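Local structure of DR2417 (Deinococcus radiodurans, 4XWW) at residues N212-G217 and E405-I410; E386-L391 and Q417-P422; L324-H329 and V358-E363; L114-L119 and V127-V132. The protein is an RNase J of the metallo-beta-lactamase superfamily, a dimeric, metal-dependent nuclease that degrades RNA as a 5'-3' exonuclease and probably takes part in RNA maturation. All blocks are in the same frame, centred on the assembly; numbering follows the deposited sequence.

Interaction 1 (N212-G217 and E405-I410)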
# COMPACT_ATOMS: atom_id res chain seq x y z
N ASN A 212 2.91 -14.00 -12.38
CA ASN A 212 2.70 -14.89 -11.24
C ASN A 212 3.83 -15.90 -11.08
O ASN A 212 3.63 -16.99 -10.57
CB ASN A 212 1.35 -15.61 -11.35
CG ASN A 212 0.17 -14.72 -10.99
OD1 ASN A 212 0.34 -13.66 -10.37
ND2 ASN A 212 -1.03 -15.15 -11.36
N ALA A 213 5.03 -15.53 -11.51
CA ALA A 213 6.13 -16.49 -11.48
C ALA A 213 6.55 -16.92 -10.06
O ALA A 213 7.23 -17.93 -9.90
CB ALA A 213 7.34 -15.93 -12.25
N GLU A 214 6.13 -16.16 -9.04
CA GLU A 214 6.47 -16.52 -7.64
C GLU A 214 5.40 -17.38 -6.99
O GLU A 214 5.56 -17.82 -5.85
CB GLU A 214 6.72 -15.25 -6.81
CG GLU A 214 7.92 -14.48 -7.33
CD GLU A 214 8.35 -13.35 -6.40
OE1 GLU A 214 8.58 -13.60 -5.20
OE2 GLU A 214 8.49 -12.21 -6.89
N ARG A 215 4.32 -17.64 -7.72
CA ARG A 215 3.20 -18.44 -7.21
C ARG A 215 3.30 -19.91 -7.62
O ARG A 215 3.31 -20.22 -8.80
CB ARG A 215 1.87 -17.87 -7.70
CG ARG A 215 1.60 -16.46 -7.18
CD ARG A 215 0.13 -16.10 -7.40
NE ARG A 215 -0.10 -14.66 -7.39
CZ ARG A 215 -1.27 -14.10 -7.66
NH1 ARG A 215 -2.33 -14.85 -7.95
NH2 ARG A 215 -1.40 -12.78 -7.64
N PRO A 216 3.39 -20.81 -6.64
CA PRO A 216 3.51 -22.23 -6.98
C PRO A 216 2.17 -22.77 -7.45
O PRO A 216 1.15 -22.13 -7.19
CB PRO A 216 3.93 -22.89 -5.66
CG PRO A 216 4.37 -21.74 -4.76
CD PRO A 216 3.54 -20.57 -5.19
N GLY A 217 2.18 -23.90 -8.16
CA GLY A 217 0.96 -24.56 -8.56
C GLY A 217 0.32 -23.99 -9.81
O GLY A 217 1.00 -23.45 -10.67
N GLU A 405 8.11 -7.27 -12.78
CA GLU A 405 9.19 -6.52 -12.16
C GLU A 405 10.40 -7.46 -12.08
O GLU A 405 10.24 -8.65 -12.28
CB GLU A 405 8.76 -6.04 -10.78
CG GLU A 405 7.62 -5.03 -10.87
CD GLU A 405 6.97 -4.74 -9.52
OE1 GLU A 405 7.24 -5.46 -8.55
OE2 GLU A 405 6.20 -3.76 -9.46
N PRO A 406 11.59 -6.94 -11.78
CA PRO A 406 12.74 -7.86 -11.74
C PRO A 406 12.52 -9.09 -10.84
O PRO A 406 12.94 -10.19 -11.24
CB PRO A 406 13.87 -6.96 -11.23
CG PRO A 406 13.50 -5.58 -11.82
CD PRO A 406 12.01 -5.54 -11.56
N ARG A 407 11.82 -8.95 -9.71
CA ARG A 407 11.60 -10.12 -8.87
C ARG A 407 10.84 -11.22 -9.64
O ARG A 407 11.15 -12.41 -9.53
CB ARG A 407 10.84 -9.75 -7.57
CG ARG A 407 9.51 -9.05 -7.79
CD ARG A 407 8.91 -8.57 -6.49
NE ARG A 407 8.55 -9.71 -5.65
CZ ARG A 407 8.11 -9.60 -4.40
NH1 ARG A 407 7.96 -8.40 -3.85
NH2 ARG A 407 7.82 -10.69 -3.70
N HIS A 408 9.85 -10.82 -10.43
CA HIS A 408 9.06 -11.76 -11.22
C HIS A 408 9.86 -12.37 -12.35
O HIS A 408 9.83 -13.58 -12.58
CB HIS A 408 7.83 -11.04 -11.78
CG HIS A 408 7.03 -10.36 -10.72
ND1 HIS A 408 6.73 -9.01 -10.79
CD2 HIS A 408 6.54 -10.81 -9.55
CE1 HIS A 408 6.05 -8.68 -9.70
NE2 HIS A 408 5.92 -9.74 -8.93
N GLN A 409 10.57 -11.52 -13.07
CA GLN A 409 11.40 -11.98 -14.19
C GLN A 409 12.46 -12.97 -13.75
O GLN A 409 12.70 -13.99 -14.40
CB GLN A 409 12.08 -10.81 -14.86
CG GLN A 409 11.19 -9.88 -15.66
CD GLN A 409 11.98 -8.66 -16.09
OE1 GLN A 409 12.39 -7.84 -15.26
NE2 GLN A 409 12.25 -8.56 -17.38
N ILE A 410 13.12 -12.65 -12.63
CA ILE A 410 14.25 -13.46 -12.18
C ILE A 410 13.74 -14.80 -11.66
O ILE A 410 14.34 -15.85 -11.90
CB ILE A 410 15.08 -12.70 -11.12
CG1 ILE A 410 15.82 -11.55 -11.81
CG2 ILE A 410 16.05 -13.63 -10.42
CD1 ILE A 410 16.52 -10.60 -10.86

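Interaction 2 (E386-L391 and Q417-P422)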
# COMPACT_ATOMS: atom_id res chain seq x y z
N GLU A 386 1.89 -23.61 -14.89
CA GLU A 386 1.50 -23.22 -16.23
C GLU A 386 2.68 -22.62 -16.99
O GLU A 386 2.88 -22.94 -18.17
CB GLU A 386 0.34 -22.24 -16.18
CG GLU A 386 -0.89 -22.84 -15.52
CD GLU A 386 -1.70 -21.78 -14.81
OE1 GLU A 386 -1.39 -21.53 -13.62
OE2 GLU A 386 -2.60 -21.18 -15.44
N LEU A 387 3.47 -21.80 -16.32
CA LEU A 387 4.68 -21.27 -16.95
C LEU A 387 5.63 -22.41 -17.36
O LEU A 387 6.23 -22.37 -18.44
CB LEU A 387 5.40 -20.28 -16.00
CG LEU A 387 4.56 -19.07 -15.57
CD1 LEU A 387 5.34 -18.19 -14.57
CD2 LEU A 387 4.15 -18.30 -16.84
N ALA A 388 5.77 -23.41 -16.50
CA ALA A 388 6.61 -24.58 -16.82
C ALA A 388 6.08 -25.35 -18.03
O ALA A 388 6.85 -25.83 -18.88
CB ALA A 388 6.69 -25.50 -15.62
N THR A 389 4.76 -25.46 -18.13
CA THR A 389 4.15 -26.15 -19.25
C THR A 389 4.57 -25.49 -20.57
O THR A 389 4.98 -26.16 -21.52
CB THR A 389 2.62 -26.16 -19.13
OG1 THR A 389 2.25 -27.11 -18.12
CG2 THR A 389 1.97 -26.58 -20.45
N ILE A 390 4.51 -24.16 -20.61
CA ILE A 390 4.92 -23.44 -21.81
C ILE A 390 6.41 -23.62 -22.12
O ILE A 390 6.80 -23.88 -23.27
CB ILE A 390 4.59 -21.96 -21.69
CG1 ILE A 390 3.08 -21.78 -21.47
CG2 ILE A 390 5.13 -21.19 -22.94
CD1 ILE A 390 2.22 -22.46 -22.55
N LEU A 391 7.25 -23.47 -21.10
CA LEU A 391 8.69 -23.69 -21.26
C LEU A 391 8.99 -25.12 -21.73
O LEU A 391 9.85 -25.31 -22.58
CB LEU A 391 9.43 -23.39 -19.94
CG LEU A 391 9.67 -21.89 -19.67
CD1 LEU A 391 9.70 -21.59 -18.19
CD2 LEU A 391 10.99 -21.45 -20.31
N GLN A 417 15.28 -22.95 -15.12
CA GLN A 417 16.49 -23.72 -14.84
C GLN A 417 16.22 -25.07 -14.18
O GLN A 417 17.10 -25.94 -14.19
CB GLN A 417 17.44 -22.90 -13.96
CG GLN A 417 18.13 -21.77 -14.69
CD GLN A 417 18.87 -22.26 -15.91
OE1 GLN A 417 19.61 -23.24 -15.85
NE2 GLN A 417 18.66 -21.59 -17.04
N THR A 418 15.02 -25.26 -13.63
CA THR A 418 14.68 -26.48 -12.89
C THR A 418 14.09 -27.56 -13.81
O THR A 418 13.94 -28.71 -13.40
CB THR A 418 13.66 -26.22 -11.74
OG1 THR A 418 12.37 -25.92 -12.28
CG2 THR A 418 14.12 -25.10 -10.78
N LEU A 419 13.77 -27.17 -15.04
CA LEU A 419 13.09 -28.04 -16.01
C LEU A 419 14.03 -28.95 -16.81
O LEU A 419 15.24 -28.74 -16.81
CB LEU A 419 12.25 -27.18 -16.96
CG LEU A 419 11.31 -26.25 -16.18
CD1 LEU A 419 10.44 -25.42 -17.13
CD2 LEU A 419 10.43 -27.02 -15.17
N PRO A 420 13.47 -29.98 -17.49
CA PRO A 420 14.37 -30.94 -18.15
C PRO A 420 15.27 -30.34 -19.24
O PRO A 420 16.37 -30.85 -19.42
CB PRO A 420 13.40 -31.96 -18.76
CG PRO A 420 12.20 -31.91 -17.87
CD PRO A 420 12.08 -30.47 -17.42
N ARG A 421 14.83 -29.30 -19.93
CA ARG A 421 15.63 -28.71 -21.01
C ARG A 421 15.64 -27.20 -20.92
O ARG A 421 14.97 -26.52 -21.69
CB ARG A 421 15.11 -29.13 -22.38
CG ARG A 421 15.13 -30.64 -22.61
CD ARG A 421 15.39 -30.96 -24.07
NE ARG A 421 14.36 -31.81 -24.65
CZ ARG A 421 14.04 -31.80 -25.94
NH1 ARG A 421 14.66 -30.97 -26.77
NH2 ARG A 421 13.09 -32.61 -26.39
N PRO A 422 16.43 -26.67 -19.98
CA PRO A 422 16.51 -25.21 -19.78
C PRO A 422 16.99 -24.53 -21.04
O PRO A 422 17.68 -25.15 -21.85
CB PRO A 422 17.55 -25.07 -18.65
CG PRO A 422 17.63 -26.42 -18.03
CD PRO A 422 17.37 -27.39 -19.12
O HOH W 1 12.28 -25.61 -21.51

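Interaction 3 (L324-H329 and V358-E363)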
# COMPACT_ATOMS: atom_id res chain seq x y z
N LEU A 324 -21.32 3.36 -2.56
CA LEU A 324 -22.18 2.54 -1.70
C LEU A 324 -21.60 2.42 -0.29
O LEU A 324 -22.34 2.57 0.70
CB LEU A 324 -22.37 1.14 -2.31
CG LEU A 324 -23.20 1.08 -3.59
CD1 LEU A 324 -23.14 -0.31 -4.19
CD2 LEU A 324 -24.62 1.47 -3.28
N ALA A 325 -20.29 2.17 -0.21
CA ALA A 325 -19.60 1.96 1.06
C ALA A 325 -19.59 3.22 1.90
O ALA A 325 -19.63 3.17 3.13
CB ALA A 325 -18.18 1.48 0.82
N PHE A 326 -19.53 4.37 1.24
CA PHE A 326 -19.44 5.63 1.98
C PHE A 326 -20.80 6.29 2.18
O PHE A 326 -20.89 7.36 2.79
CB PHE A 326 -18.47 6.58 1.28
CG PHE A 326 -17.03 6.15 1.42
CD1 PHE A 326 -16.38 6.25 2.63
CD2 PHE A 326 -16.35 5.63 0.34
CE1 PHE A 326 -15.07 5.84 2.77
CE2 PHE A 326 -15.04 5.22 0.46
CZ PHE A 326 -14.40 5.33 1.68
N GLY A 327 -21.85 5.65 1.68
CA GLY A 327 -23.20 6.16 1.85
C GLY A 327 -23.52 7.35 0.98
O GLY A 327 -24.38 8.16 1.31
N THR A 328 -22.85 7.47 -0.17
CA THR A 328 -23.03 8.64 -1.02
C THR A 328 -23.62 8.30 -2.39
O THR A 328 -23.65 9.15 -3.28
CB THR A 328 -21.71 9.40 -1.22
OG1 THR A 328 -20.74 8.54 -1.81
CG2 THR A 328 -21.18 9.95 0.11
N HIS A 329 -24.09 7.07 -2.57
CA HIS A 329 -24.74 6.71 -3.82
C HIS A 329 -26.12 7.36 -3.91
O HIS A 329 -26.90 7.29 -2.97
CB HIS A 329 -24.85 5.19 -3.97
CG HIS A 329 -25.16 4.76 -5.37
ND1 HIS A 329 -26.39 4.95 -5.95
CD2 HIS A 329 -24.38 4.15 -6.30
CE1 HIS A 329 -26.36 4.49 -7.19
NE2 HIS A 329 -25.16 3.99 -7.43
N VAL A 358 -13.73 -2.18 2.75
CA VAL A 358 -14.15 -3.37 3.48
C VAL A 358 -14.61 -3.00 4.89
O VAL A 358 -15.67 -3.43 5.34
CB VAL A 358 -13.03 -4.43 3.52
CG1 VAL A 358 -13.34 -5.51 4.57
CG2 VAL A 358 -12.89 -5.05 2.12
N ASN A 359 -13.82 -2.19 5.60
CA ASN A 359 -14.24 -1.80 6.94
C ASN A 359 -15.53 -0.98 6.96
O ASN A 359 -16.34 -1.13 7.88
CB ASN A 359 -13.11 -1.04 7.65
CG ASN A 359 -12.08 -1.97 8.24
OD1 ASN A 359 -12.42 -2.89 8.97
ND2 ASN A 359 -10.82 -1.80 7.87
N ARG A 360 -15.74 -0.13 5.96
CA ARG A 360 -17.00 0.61 5.92
C ARG A 360 -18.18 -0.32 5.67
O ARG A 360 -19.25 -0.12 6.25
CB ARG A 360 -16.97 1.71 4.85
CG ARG A 360 -15.95 2.82 5.11
CD ARG A 360 -16.38 3.77 6.21
NE ARG A 360 -15.24 4.54 6.71
CZ ARG A 360 -14.42 4.13 7.67
NH1 ARG A 360 -14.60 2.94 8.24
NH2 ARG A 360 -13.42 4.90 8.07
N LEU A 361 -17.99 -1.31 4.79
CA LEU A 361 -19.03 -2.31 4.57
C LEU A 361 -19.37 -3.04 5.87
O LEU A 361 -20.55 -3.18 6.19
CB LEU A 361 -18.60 -3.30 3.48
CG LEU A 361 -18.45 -2.66 2.11
CD1 LEU A 361 -17.78 -3.65 1.12
CD2 LEU A 361 -19.81 -2.18 1.58
N TYR A 362 -18.36 -3.46 6.62
CA TYR A 362 -18.60 -4.14 7.90
C TYR A 362 -19.38 -3.24 8.86
O TYR A 362 -20.25 -3.72 9.59
CB TYR A 362 -17.29 -4.59 8.57
CG TYR A 362 -16.80 -5.95 8.12
CD1 TYR A 362 -17.36 -7.12 8.64
CD2 TYR A 362 -15.78 -6.06 7.18
CE1 TYR A 362 -16.92 -8.36 8.24
CE2 TYR A 362 -15.34 -7.31 6.76
CZ TYR A 362 -15.91 -8.45 7.29
OH TYR A 362 -15.46 -9.68 6.87
N GLU A 363 -19.07 -1.95 8.86
CA GLU A 363 -19.74 -1.05 9.79
C GLU A 363 -21.19 -0.81 9.40
O GLU A 363 -22.04 -0.59 10.27
CB GLU A 363 -18.97 0.27 9.91
CG GLU A 363 -17.64 0.08 10.64
CD GLU A 363 -16.99 1.38 11.05
OE1 GLU A 363 -16.62 2.16 10.15
OE2 GLU A 363 -16.83 1.60 12.27

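Interaction 4 (L114-L119 and V127-V132)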
# COMPACT_ATOMS: atom_id res chain seq x y z
N LEU A 114 -12.54 -2.07 -28.51
CA LEU A 114 -12.10 -1.24 -27.40
C LEU A 114 -11.17 -0.12 -27.88
O LEU A 114 -11.30 1.04 -27.45
CB LEU A 114 -11.42 -2.10 -26.33
CG LEU A 114 -12.35 -3.11 -25.62
CD1 LEU A 114 -11.55 -4.09 -24.74
CD2 LEU A 114 -13.39 -2.40 -24.77
N VAL A 115 -10.25 -0.44 -28.79
CA VAL A 115 -9.34 0.57 -29.32
C VAL A 115 -10.10 1.59 -30.15
O VAL A 115 -9.86 2.79 -30.02
CB VAL A 115 -8.20 -0.08 -30.15
CG1 VAL A 115 -7.47 0.94 -31.00
CG2 VAL A 115 -7.23 -0.80 -29.21
N ARG A 116 -11.02 1.11 -30.98
CA ARG A 116 -11.81 1.98 -31.84
C ARG A 116 -12.56 3.02 -31.01
O ARG A 116 -12.59 4.20 -31.37
CB ARG A 116 -12.80 1.13 -32.67
CG ARG A 116 -13.22 1.71 -33.99
CD ARG A 116 -14.14 0.72 -34.73
NE ARG A 116 -13.39 -0.23 -35.55
CZ ARG A 116 -13.38 -1.54 -35.38
NH1 ARG A 116 -14.09 -2.11 -34.41
NH2 ARG A 116 -12.66 -2.30 -36.20
N GLU A 117 -13.15 2.59 -29.90
CA GLU A 117 -13.87 3.50 -29.03
C GLU A 117 -12.92 4.50 -28.37
O GLU A 117 -13.23 5.68 -28.23
CB GLU A 117 -14.64 2.72 -27.97
CG GLU A 117 -15.73 3.52 -27.30
CD GLU A 117 -16.04 3.02 -25.91
OE1 GLU A 117 -16.45 3.85 -25.07
OE2 GLU A 117 -15.86 1.81 -25.65
N LYS A 118 -11.76 4.00 -27.96
CA LYS A 118 -10.72 4.81 -27.34
C LYS A 118 -10.27 5.91 -28.30
O LYS A 118 -10.20 7.07 -27.93
CB LYS A 118 -9.55 3.91 -26.94
CG LYS A 118 -8.54 4.51 -25.97
CD LYS A 118 -7.54 3.45 -25.50
CE LYS A 118 -8.09 2.61 -24.34
NZ LYS A 118 -8.08 3.37 -23.05
N LEU A 119 -9.99 5.52 -29.54
CA LEU A 119 -9.55 6.48 -30.55
C LEU A 119 -10.65 7.49 -30.84
O LEU A 119 -10.37 8.67 -31.07
CB LEU A 119 -9.12 5.76 -31.83
CG LEU A 119 -7.95 4.80 -31.61
CD1 LEU A 119 -7.63 4.01 -32.87
CD2 LEU A 119 -6.73 5.55 -31.12
N VAL A 127 -7.21 5.68 -38.40
CA VAL A 127 -6.36 4.58 -37.94
C VAL A 127 -6.77 3.30 -38.67
O VAL A 127 -7.95 2.97 -38.75
CB VAL A 127 -6.45 4.36 -36.42
CG1 VAL A 127 -5.65 3.13 -36.03
CG2 VAL A 127 -5.93 5.59 -35.68
N ASP A 128 -5.77 2.61 -39.20
CA ASP A 128 -5.99 1.43 -40.03
C ASP A 128 -6.10 0.16 -39.19
O ASP A 128 -5.16 -0.64 -39.12
CB ASP A 128 -4.83 1.33 -41.03
CG ASP A 128 -5.06 0.30 -42.11
OD1 ASP A 128 -6.13 -0.34 -42.14
OD2 ASP A 128 -4.15 0.16 -42.94
N LEU A 129 -7.26 -0.02 -38.54
CA LEU A 129 -7.51 -1.23 -37.77
C LEU A 129 -7.94 -2.41 -38.66
O LEU A 129 -8.85 -2.29 -39.48
CB LEU A 129 -8.57 -0.97 -36.69
CG LEU A 129 -8.28 0.16 -35.69
CD1 LEU A 129 -9.41 0.35 -34.67
CD2 LEU A 129 -7.01 -0.14 -34.95
N ARG A 130 -7.24 -3.53 -38.51
CA ARG A 130 -7.48 -4.74 -39.29
C ARG A 130 -7.74 -5.95 -38.42
O ARG A 130 -6.88 -6.39 -37.66
CB ARG A 130 -6.30 -5.01 -40.22
CG ARG A 130 -6.07 -3.90 -41.20
CD ARG A 130 -4.83 -4.16 -42.02
NE ARG A 130 -4.56 -3.07 -42.94
CZ ARG A 130 -3.72 -3.14 -43.96
NH1 ARG A 130 -3.05 -4.27 -44.19
NH2 ARG A 130 -3.53 -2.09 -44.74
N GLU A 131 -8.93 -6.52 -38.55
CA GLU A 131 -9.33 -7.64 -37.73
C GLU A 131 -8.65 -8.95 -38.14
O GLU A 131 -8.55 -9.27 -39.33
CB GLU A 131 -10.85 -7.81 -37.81
CG GLU A 131 -11.39 -8.87 -36.89
CD GLU A 131 -12.90 -8.99 -36.97
OE1 GLU A 131 -13.59 -7.98 -36.70
OE2 GLU A 131 -13.39 -10.09 -37.32
N VAL A 132 -8.19 -9.69 -37.13
CA VAL A 132 -7.72 -11.05 -37.35
C VAL A 132 -8.49 -12.01 -36.46
O VAL A 132 -9.28 -11.60 -35.62
CB VAL A 132 -6.20 -11.20 -37.07
CG1 VAL A 132 -5.38 -10.40 -38.07
CG2 VAL A 132 -5.86 -10.80 -35.62

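Interaction 1 (N212-G217 and E405-I410)
Glu214 and Arg407 meet in a lopsided, two-pronged salt bridge. Its strong arm runs from Arg407 NE to Glu214 OE2, 2.8 Å, nearly straight at 169° and on the syn side of the carboxylate; the second, from Arg407 NH2 to Glu214 OE1, is weak at 3.4 Å. The acceptor OE2 lies close to the guanidinium plane, yet carboxylate and guanidinium are turned 33° against each other, so the pair is not a flat bidentate one. In Arg407 a chi1 of 56°, with CG between the backbone N and the carbonyl carbon, lays CG over the centre of the His408 ring; the bend at chi3 then turns NE toward Glu214 OE2. CD2 of that ring approaches Glu214 OE2 to 3.6 Å, while Ala213 CB packs on His408 O at 3.4 Å.

A second shell sets these groups. The type I turn from Asn212 to Arg215 presents Glu214, and the bond from Glu405 N to His408 ND1, 3.0 Å, fixes the rotation of the imidazole at the first turn of helix 406-417, where Glu405 is the N-cap. His408 also packs on a uracil base of the bound RNA. Further polar partners come from the second subunit: Tyr370 of that subunit bonds Glu214 OE1, and its Asn355 bonds Arg407 NH1.

Since the ion pair is tied to the dimer partner while its neighbour His408 touches RNA, the chemistry is consistent with a coupling of dimerization to the substrate path, with the charge of Glu214 shared between Arg407 and Tyr370 of the second subunit.

Interaction 2 (E386-L391 and Q417-P422)
Leu419, in the loop that leaves helix 406-417, packs on helix 384-394 in a small apolar contact within the RNA specificity domain of this zinc-dependent metallo-hydrolase. Helix 384-394 precedes strand 398-402 and helix 406-417 follows it; both pack against the mixed sheet of the metallo-beta-lactamase fold that holds the parallel strands 205-209, 398-402 and 425-426, and the loop leads on to the last of these.

The apolar part depends on one branched side chain. CD1 of Leu419 does most of the touching: it lies 3.6 Å from Leu391 CB and 3.9 Å from Ala388 CA, in the groove between residues one helical turn apart. Its sister methyl CD2 leans over Ala388 CB at 4.1 Å. With CG anti to the carbonyl carbon (chi1 -53°), Leu419 extends both methyls at the helix, and it crosses the Leu391 side chain at about a right angle. Ala388, with nothing beyond CB, lets the leucine come close to the helix backbone; Leu391 continues inward to His412 and Ala416 of helix 406-417 and to Leu206 of strand 205-209.

The polar part is bridged by water. No direct hydrogen bond joins the segments; instead a single water donates to two carbonyls, 2.7 Å to Leu391 O and 2.8 Å to Arg421 O.

Interaction 3 (L324-H329 and V358-E363)
Arg360 sets its aliphatic base against the end of helix 320-326, and its bent chain decides what meets what. The position of its helix alone brings CB to 3.5 Å from Ala325 O. CG stands beside the backbone N, anti to the carbonyl carbon (chi1 -65°), which puts it 3.9 Å from Phe326 CE1, and a bend at chi2 of -74° redirects the chain, whose guanidinium ends beside Glu363. Phe326 starts out away from helix 351-364, but its ring swings back so that CE1 reaches the arginine; ring and guanidinium are almost perpendicular, 88° apart, and the approach is oblique rather than a stack. The guanidinium itself is held by its own helix, where NH1 forms a salt bridge with Glu363 OE1 at 2.9 Å.

Both helices belong to the beta-CASP domain, a family insertion with a parallel sheet, and strand 339-342 lies between them in sequence. Gly327 closes helix 320-326 with a Schellman motif, its positive phi turning the chain away just after Phe326.

On the buried side Leu361 extends CD2 to Ala325 CB, 4.1 Å away, and the same leucine rests on Val340 of the sheet and Leu334. The far side of helix 351-364 faces the second subunit, where Asn359 bonds Arg407 N and Glu405 OE1 of that chain.

Interaction 4 (L114-L119 and V127-V132)
The beta-alpha-beta unit made by strand 104-107, helix 109-122 and strand 128-131 is closed here by its helix packing on its second strand. The short segments run nearly antiparallel, 164° between their directions, with axes 10.5 Å apart.

Leu129 is at the centre of the contact, its two methyls divided between neighbouring helix residues. CD1 lies 4.0 Å from Arg116 CB and beside that arginine's CG, while CD2 meets Val115 CG1 at 4.1 Å. Arg116 offers its hydrocarbon stem because CG is anti to the backbone N (chi1 -153°), and a bend at chi3 carries NE back alongside the same methyl. One turn on, Leu119 directs CD1 into the side of Val127, 3.6 Å from CG2 and only slightly farther from CB and CG1; the two side chains cross at about a right angle.

The strand's other side is polar. Asp128, at the centre of an inverse gamma turn, forms a salt bridge through OD2 with Arg130 NH2, 2.9 Å, and Arg130 also reaches Tyr106 on the adjacent strand. Helix 93-97 adds to the packing, with Leu93 against Val115 and Phe97 against Val127. Such aliphatic packing of a crossover helix on a parallel edge strand is typical of the alpha-beta layers in the metallo-beta-lactamase fold.

In the fold
From the N terminus, interaction 4 comes first, closing a short loop within the beta-alpha-beta unit at the edge of the first metallo-beta-lactamase sheet. Interaction 1 then opens after strand 205-209 and closes nearly 190 residues later on helix 406-417, spanning the whole beta-CASP insertion; interaction 3 is nested inside that loop and joins two helices of the insertion. Interaction 2 starts within the same loop but ends beyond it, so the two cross, and they touch where Ala213 packs on Leu387. Interactions 1 and 3 lie about 34 Å apart between centres, yet both face the second subunit, so that the dimer interface joins the RNA specificity region of one chain to the beta-CASP domain of the other.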